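Local atomic coordinates of WipB (Legionella pneumophila, PDB entry 5NNY), a protein that acts as a translocated serine/threonine phosphatase that targets the lysosomal nutrient-sensing machinery of the host cell, here represented by its phosphatase domain. Residues A[135-140]-A[145-150]; A[130-135]-A[159-164]. All coordinates share one frame; numbering follows the deposited sequence.

Contact 1 (A[135-140]-A[145-150]); sequences EACELF and NKLVAK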
loop_
_atom_site.group_PDB
_atom_site.type_symbol
_atom_site.label_atom_id
_atom_site.label_comp_id
_atom_site.label_asym_id
_atom_site.label_seq_id
_atom_site.Cartn_x
_atom_site.Cartn_y
_atom_site.Cartn_z
ATOM N N GLU A 135 8.982 -4.656 -4.442
ATOM C CA GLU A 135 10.072 -5.132 -5.284
ATOM C C GLU A 135 11.416 -4.715 -4.718
ATOM O O GLU A 135 12.341 -5.525 -4.643
ATOM C CB GLU A 135 9.906 -4.601 -6.709
ATOM C CG GLU A 135 10.844 -5.292 -7.720
ATOM C CD GLU A 135 10.796 -4.627 -9.085
ATOM O OE1 GLU A 135 11.513 -3.613 -9.271
ATOM O OE2 GLU A 135 10.023 -5.104 -9.944
ATOM N N ALA A 136 11.533 -3.445 -4.322
ATOM C CA ALA A 136 12.752 -2.952 -3.694
ATOM C C ALA A 136 13.144 -3.807 -2.503
ATOM O O ALA A 136 14.316 -4.170 -2.347
ATOM C CB ALA A 136 12.559 -1.501 -3.258
ATOM N N CYS A 137 12.182 -4.144 -1.648
ATOM C CA CYS A 137 12.504 -4.917 -0.456
ATOM C C CYS A 137 12.826 -6.360 -0.798
ATOM O O CYS A 137 13.764 -6.938 -0.233
ATOM C CB CYS A 137 11.348 -4.853 0.545
ATOM S SG CYS A 137 11.158 -3.230 1.304
ATOM N N GLU A 138 12.064 -6.960 -1.721
ATOM C CA GLU A 138 12.305 -8.355 -2.088
ATOM C C GLU A 138 13.645 -8.551 -2.796
ATOM O O GLU A 138 14.252 -9.625 -2.688
ATOM C CB GLU A 138 11.181 -8.867 -2.994
ATOM C CG GLU A 138 9.844 -9.075 -2.316
ATOM C CD GLU A 138 8.869 -9.784 -3.232
ATOM O OE1 GLU A 138 9.088 -9.757 -4.470
ATOM O OE2 GLU A 138 7.911 -10.378 -2.715
ATOM N N LEU A 139 14.113 -7.553 -3.546
ATOM C CA LEU A 139 15.365 -7.682 -4.287
ATOM C C LEU A 139 16.533 -7.000 -3.588
ATOM O O LEU A 139 17.557 -6.727 -4.225
ATOM C CB LEU A 139 15.203 -7.138 -5.716
ATOM C CG LEU A 139 14.130 -7.851 -6.549
ATOM C CD1 LEU A 139 14.111 -7.338 -7.980
ATOM C CD2 LEU A 139 14.325 -9.361 -6.517
ATOM N N PHE A 140 16.407 -6.749 -2.288
ATOM C CA PHE A 140 17.441 -6.035 -1.544
ATOM C C PHE A 140 18.811 -6.692 -1.725
ATOM O O PHE A 140 19.801 -6.029 -2.074
ATOM C CB PHE A 140 17.035 -5.985 -0.071
ATOM C CG PHE A 140 18.032 -5.296 0.818
ATOM C CD1 PHE A 140 18.140 -3.913 0.825
ATOM C CD2 PHE A 140 18.814 -6.037 1.703
ATOM C CE1 PHE A 140 19.050 -3.279 1.685
ATOM C CE2 PHE A 140 19.707 -5.420 2.557
ATOM C CZ PHE A 140 19.832 -4.041 2.548
ATOM N N ASN A 145 22.349 -5.166 -1.418
ATOM C CA ASN A 145 21.968 -4.583 -0.127
ATOM C C ASN A 145 21.681 -3.091 -0.266
ATOM O O ASN A 145 22.252 -2.241 0.428
ATOM C CB ASN A 145 23.029 -4.862 0.937
ATOM C CG ASN A 145 22.979 -6.292 1.439
ATOM O OD1 ASN A 145 22.788 -7.240 0.673
ATOM N ND2 ASN A 145 23.140 -6.451 2.746
ATOM N N LYS A 146 20.768 -2.790 -1.188
ATOM C CA LYS A 146 20.240 -1.457 -1.411
ATOM C C LYS A 146 18.794 -1.605 -1.849
ATOM O O LYS A 146 18.441 -2.581 -2.513
ATOM C CB LYS A 146 21.046 -0.714 -2.478
ATOM C CG LYS A 146 20.985 0.799 -2.405
ATOM C CD LYS A 146 21.944 1.390 -3.456
ATOM C CE LYS A 146 21.999 2.921 -3.440
ATOM N NZ LYS A 146 20.915 3.536 -4.262
ATOM N N LEU A 147 17.962 -0.645 -1.458
ATOM C CA LEU A 147 16.558 -0.612 -1.878
ATOM C C LEU A 147 16.480 0.208 -3.155
ATOM O O LEU A 147 16.657 1.427 -3.117
ATOM C CB LEU A 147 15.676 -0.003 -0.786
ATOM C CG LEU A 147 15.643 -0.718 0.561
ATOM C CD1 LEU A 147 14.944 0.146 1.610
ATOM C CD2 LEU A 147 14.939 -2.058 0.423
ATOM N N VAL A 148 16.212 -0.450 -4.287
ATOM C CA VAL A 148 16.166 0.256 -5.563
ATOM C C VAL A 148 15.077 -0.377 -6.412
ATOM O O VAL A 148 14.767 -1.566 -6.286
ATOM C CB VAL A 148 17.519 0.250 -6.328
ATOM C CG1 VAL A 148 18.536 1.238 -5.714
ATOM C CG2 VAL A 148 18.094 -1.147 -6.392
ATOM N N ALA A 149 14.516 0.427 -7.301
ATOM C CA ALA A 149 13.525 -0.074 -8.241
ATOM C C ALA A 149 13.522 0.831 -9.457
ATOM O O ALA A 149 12.618 1.651 -9.623
ATOM C CB ALA A 149 12.138 -0.137 -7.588
ATOM N N LYS A 150 14.551 0.713 -10.294
ATOM C CA LYS A 150 14.771 1.718 -11.327
ATOM C C LYS A 150 13.692 1.681 -12.406
ATOM O O LYS A 150 13.189 2.731 -12.821
ATOM C CB LYS A 150 16.158 1.538 -11.938
ATOM C CG LYS A 150 16.584 2.704 -12.808
ATOM C CD LYS A 150 18.040 2.571 -13.222
ATOM C CE LYS A 150 18.297 1.256 -13.959
ATOM N NZ LYS A 150 17.353 1.067 -15.109
HETATM O O HOH W 1 14.021 -3.687 -7.616
HETATM O O HOH W 2 16.351 -3.362 -3.937
#
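Phe140 spreads its ring against the backbone of Asn145 and Lys146 just after helix 128-138 has ended. At CB the chain continues with CG anti to the backbone N (chi1 179°), which swings the ring so that one face lies against Asn145. Asn145 CA sits over the centre of the Phe140 ring, 3.5 Å from its centroid, in a CH-pi contact. On one flank Phe140 CD1 meets Leu147 CD2 at 3.7 Å, while Phe140 CE1 comes within 3.3 Å of Asn145 C and 3.4 Å of Lys146 N. On the other flank Phe140 CE2 approaches Asn145 CG at 3.6 Å, the amide plane being turned 37° from the ring; Phe140 CZ, at the tip, returns to Asn145 CA. A flat aromatic suits this place because it can lie against the Asn145-Lys146 peptide, and asparagine tolerates the positive phi that Asn145 adopts.

The backbone of Phe140 helps hold the turn: Phe140 O accepts Asn145 N at 2.8 Å and, weakly, Lys146 N. Deeper in, Ala136, with its small methyl, lets the chain pass close to the helix, and Ala136 CA makes a CA-H...O contact with Val148 O at 3.6 Å. Leu147 CD2 fills the angle between Phe140 and Cys137, and Leu147 also touches helix 175-186.

Two waters complete the seam. One joins Glu135 OE1 to Val148 O; the other links Ala136 O and Lys146 O and accepts from Val148 N. Glu135 OE2 is bonded to Tyr260 and His262. The extended loop thus adheres to the helix end through ring-to-peptide packing and shared water more than through direct backbone pairing.

Contact 2 (A[130-135]-A[159-164]); sequences GIEFVE and NSFHAL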
loop_
_atom_site.group_PDB
_atom_site.type_symbol
_atom_site.label_atom_id
_atom_site.label_comp_id
_atom_site.label_asym_id
_atom_site.label_seq_id
_atom_site.Cartn_x
_atom_site.Cartn_y
_atom_site.Cartn_z
ATOM N N GLY A 130 2.701 0.766 -4.297
ATOM C CA GLY A 130 3.121 -0.159 -3.285
ATOM C C GLY A 130 3.976 -1.313 -3.782
ATOM O O GLY A 130 4.885 -1.752 -3.160
ATOM N N ILE A 131 3.720 -1.727 -5.007
ATOM C CA ILE A 131 4.471 -2.786 -5.603
ATOM C C ILE A 131 5.969 -2.394 -5.827
ATOM O O ILE A 131 6.795 -3.211 -5.855
ATOM C CB ILE A 131 3.747 -3.281 -6.864
ATOM C CG1 ILE A 131 3.615 -4.766 -6.869
ATOM C CG2 ILE A 131 4.423 -2.811 -8.098
ATOM C CD1 ILE A 131 2.560 -5.229 -7.815
ATOM N N GLU A 132 6.267 -1.120 -6.018
ATOM C CA GLU A 132 7.624 -0.705 -6.135
ATOM C C GLU A 132 8.342 -0.902 -4.777
ATOM O O GLU A 132 9.463 -1.309 -4.740
ATOM C CB GLU A 132 7.699 0.729 -6.583
ATOM C CG GLU A 132 9.078 1.285 -6.532
ATOM C CD GLU A 132 9.235 2.641 -7.227
ATOM O OE1 GLU A 132 8.322 3.140 -7.833
ATOM O OE2 GLU A 132 10.308 3.199 -7.119
ATOM N N PHE A 133 7.662 -0.593 -3.684
ATOM C CA PHE A 133 8.260 -0.853 -2.372
ATOM C C PHE A 133 8.479 -2.353 -2.149
ATOM O O PHE A 133 9.543 -2.772 -1.657
ATOM C CB PHE A 133 7.380 -0.252 -1.269
ATOM C CG PHE A 133 7.945 -0.412 0.125
ATOM C CD1 PHE A 133 9.056 0.313 0.517
ATOM C CD2 PHE A 133 7.381 -1.320 1.011
ATOM C CE1 PHE A 133 9.586 0.175 1.801
ATOM C CE2 PHE A 133 7.882 -1.461 2.305
ATOM C CZ PHE A 133 9.004 -0.716 2.692
ATOM N N VAL A 134 7.490 -3.168 -2.531
ATOM C CA VAL A 134 7.612 -4.619 -2.437
ATOM C C VAL A 134 8.850 -5.090 -3.193
ATOM O O VAL A 134 9.656 -5.879 -2.689
ATOM C CB VAL A 134 6.339 -5.291 -2.985
ATOM C CG1 VAL A 134 6.599 -6.778 -3.201
ATOM C CG2 VAL A 134 5.162 -5.044 -2.049
ATOM N N GLU A 135 8.982 -4.656 -4.442
ATOM C CA GLU A 135 10.072 -5.132 -5.284
ATOM C C GLU A 135 11.416 -4.715 -4.718
ATOM O O GLU A 135 12.341 -5.525 -4.643
ATOM C CB GLU A 135 9.906 -4.601 -6.709
ATOM C CG GLU A 135 10.844 -5.292 -7.720
ATOM C CD GLU A 135 10.796 -4.627 -9.085
ATOM O OE1 GLU A 135 11.513 -3.613 -9.271
ATOM O OE2 GLU A 135 10.023 -5.104 -9.944
ATOM N N ASN A 159 8.203 10.405 -4.813
ATOM C CA ASN A 159 8.982 11.311 -3.967
ATOM C C ASN A 159 9.226 10.710 -2.596
ATOM O O ASN A 159 10.342 10.768 -2.064
ATOM C CB ASN A 159 8.257 12.656 -3.806
ATOM C CG ASN A 159 9.029 13.630 -2.919
ATOM O OD1 ASN A 159 10.099 14.079 -3.293
ATOM N ND2 ASN A 159 8.488 13.959 -1.746
ATOM N N SER A 160 8.188 10.134 -2.002
ATOM C CA SER A 160 8.306 9.674 -0.622
ATOM C C SER A 160 9.270 8.505 -0.505
ATOM O O SER A 160 9.863 8.302 0.564
ATOM C CB SER A 160 6.930 9.282 -0.085
ATOM O OG SER A 160 6.406 8.235 -0.881
ATOM N N PHE A 161 9.447 7.735 -1.588
ATOM C CA PHE A 161 10.389 6.626 -1.557
ATOM C C PHE A 161 11.794 7.111 -1.870
ATOM O O PHE A 161 12.758 6.677 -1.232
ATOM C CB PHE A 161 9.931 5.534 -2.530
ATOM C CG PHE A 161 10.831 4.319 -2.587
ATOM C CD1 PHE A 161 10.986 3.485 -1.492
ATOM C CD2 PHE A 161 11.495 3.991 -3.777
ATOM C CE1 PHE A 161 11.811 2.368 -1.564
ATOM C CE2 PHE A 161 12.291 2.875 -3.864
ATOM C CZ PHE A 161 12.457 2.062 -2.761
ATOM N N HIS A 162 11.922 8.009 -2.852
ATOM C CA HIS A 162 13.188 8.692 -3.105
ATOM C C HIS A 162 13.726 9.333 -1.829
ATOM O O HIS A 162 14.914 9.190 -1.507
ATOM C CB HIS A 162 13.003 9.756 -4.193
ATOM C CG HIS A 162 14.278 10.428 -4.605
ATOM N ND1 HIS A 162 15.413 9.726 -4.951
ATOM C CD2 HIS A 162 14.594 11.739 -4.734
ATOM C CE1 HIS A 162 16.377 10.573 -5.264
ATOM N NE2 HIS A 162 15.909 11.800 -5.138
ATOM N N ALA A 163 12.864 10.035 -1.083
ATOM C CA ALA A 163 13.303 10.624 0.184
ATOM C C ALA A 163 13.782 9.548 1.149
ATOM O O ALA A 163 14.769 9.739 1.871
ATOM C CB ALA A 163 12.171 11.440 0.808
ATOM N N LEU A 164 13.116 8.390 1.150
ATOM C CA LEU A 164 13.561 7.295 2.012
ATOM C C LEU A 164 14.947 6.808 1.606
ATOM O O LEU A 164 15.831 6.648 2.451
ATOM C CB LEU A 164 12.561 6.143 1.960
ATOM C CG LEU A 164 12.862 5.011 2.948
ATOM C CD1 LEU A 164 12.761 5.489 4.380
ATOM C CD2 LEU A 164 11.941 3.836 2.708
#
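Phe133 and Phe161 set their side chains at about a right angle to each other, so that Phe161 CE1 comes to the edge of the Phe133 ring, near its plane. The nearest atoms, Phe133 CD1 and Phe161 CE1, are 4.0 Å apart, a loose van der Waals distance. In Phe161 CG stands anti to the backbone N (chi1 -180°), and this extended torsion drives the ring straight across the gap between the helices. Such reach is needed, since the axes of segments 130-135 and 159-164 stay 11.3 Å apart, running in nearly the same direction at 26°. A long flat residue suits a pair of helices this far apart.

One helical position before Phe133, Glu132 stretches out its chain and lays its carboxylate obliquely beside the same Phe161 ring, the two planes 76° apart. Glu132 OE2 lies 3.6 Å from Phe161 CD2, and Phe161 CE2 is scarcely farther off. The other oxygen, Glu132 OE1, accepts a hydrogen bond from Gln156 NE2. Leu164, one turn on from Phe161, adds a light touch of Leu164 CD2 on Phe133 CE1 at 4.4 Å, and its side chain also touches Val178 of helix 175-186. Phe133 in turn meets Tyr186 edge-to-face, which carries the aromatic cluster on to that helix.

Phe161 thus meets Phe133 at CE1 and the Glu132 carboxylate at CD2 and CE2, both obliquely. The contact rests on dispersion between buried side chains; Gln156 supplies the polar partner of the buried glutamate, and the nearby ring C-H groups may help a little.

Strand 121-125 of the central sheet of this calcineurin-like phosphoesterase fold leads into helix 128-138, which both contacts use. After the helix ends, the chain turns over four residues and runs back along it, so that contact 1 closes a short loop. It then passes through helix 150-153 to helix 159-169, where contact 2 closes a wider loop with contact 1 nested inside it. Glu135 belongs to both. The centres lie about 9 Å apart, and the two contacts touch: Ala136 CB packs on Phe161 CZ, and Ala149 CB on Glu132 CG. The extended 145-150 segment and helix 159-169 are thereby joined to one helix, with helix 175-186 alongside.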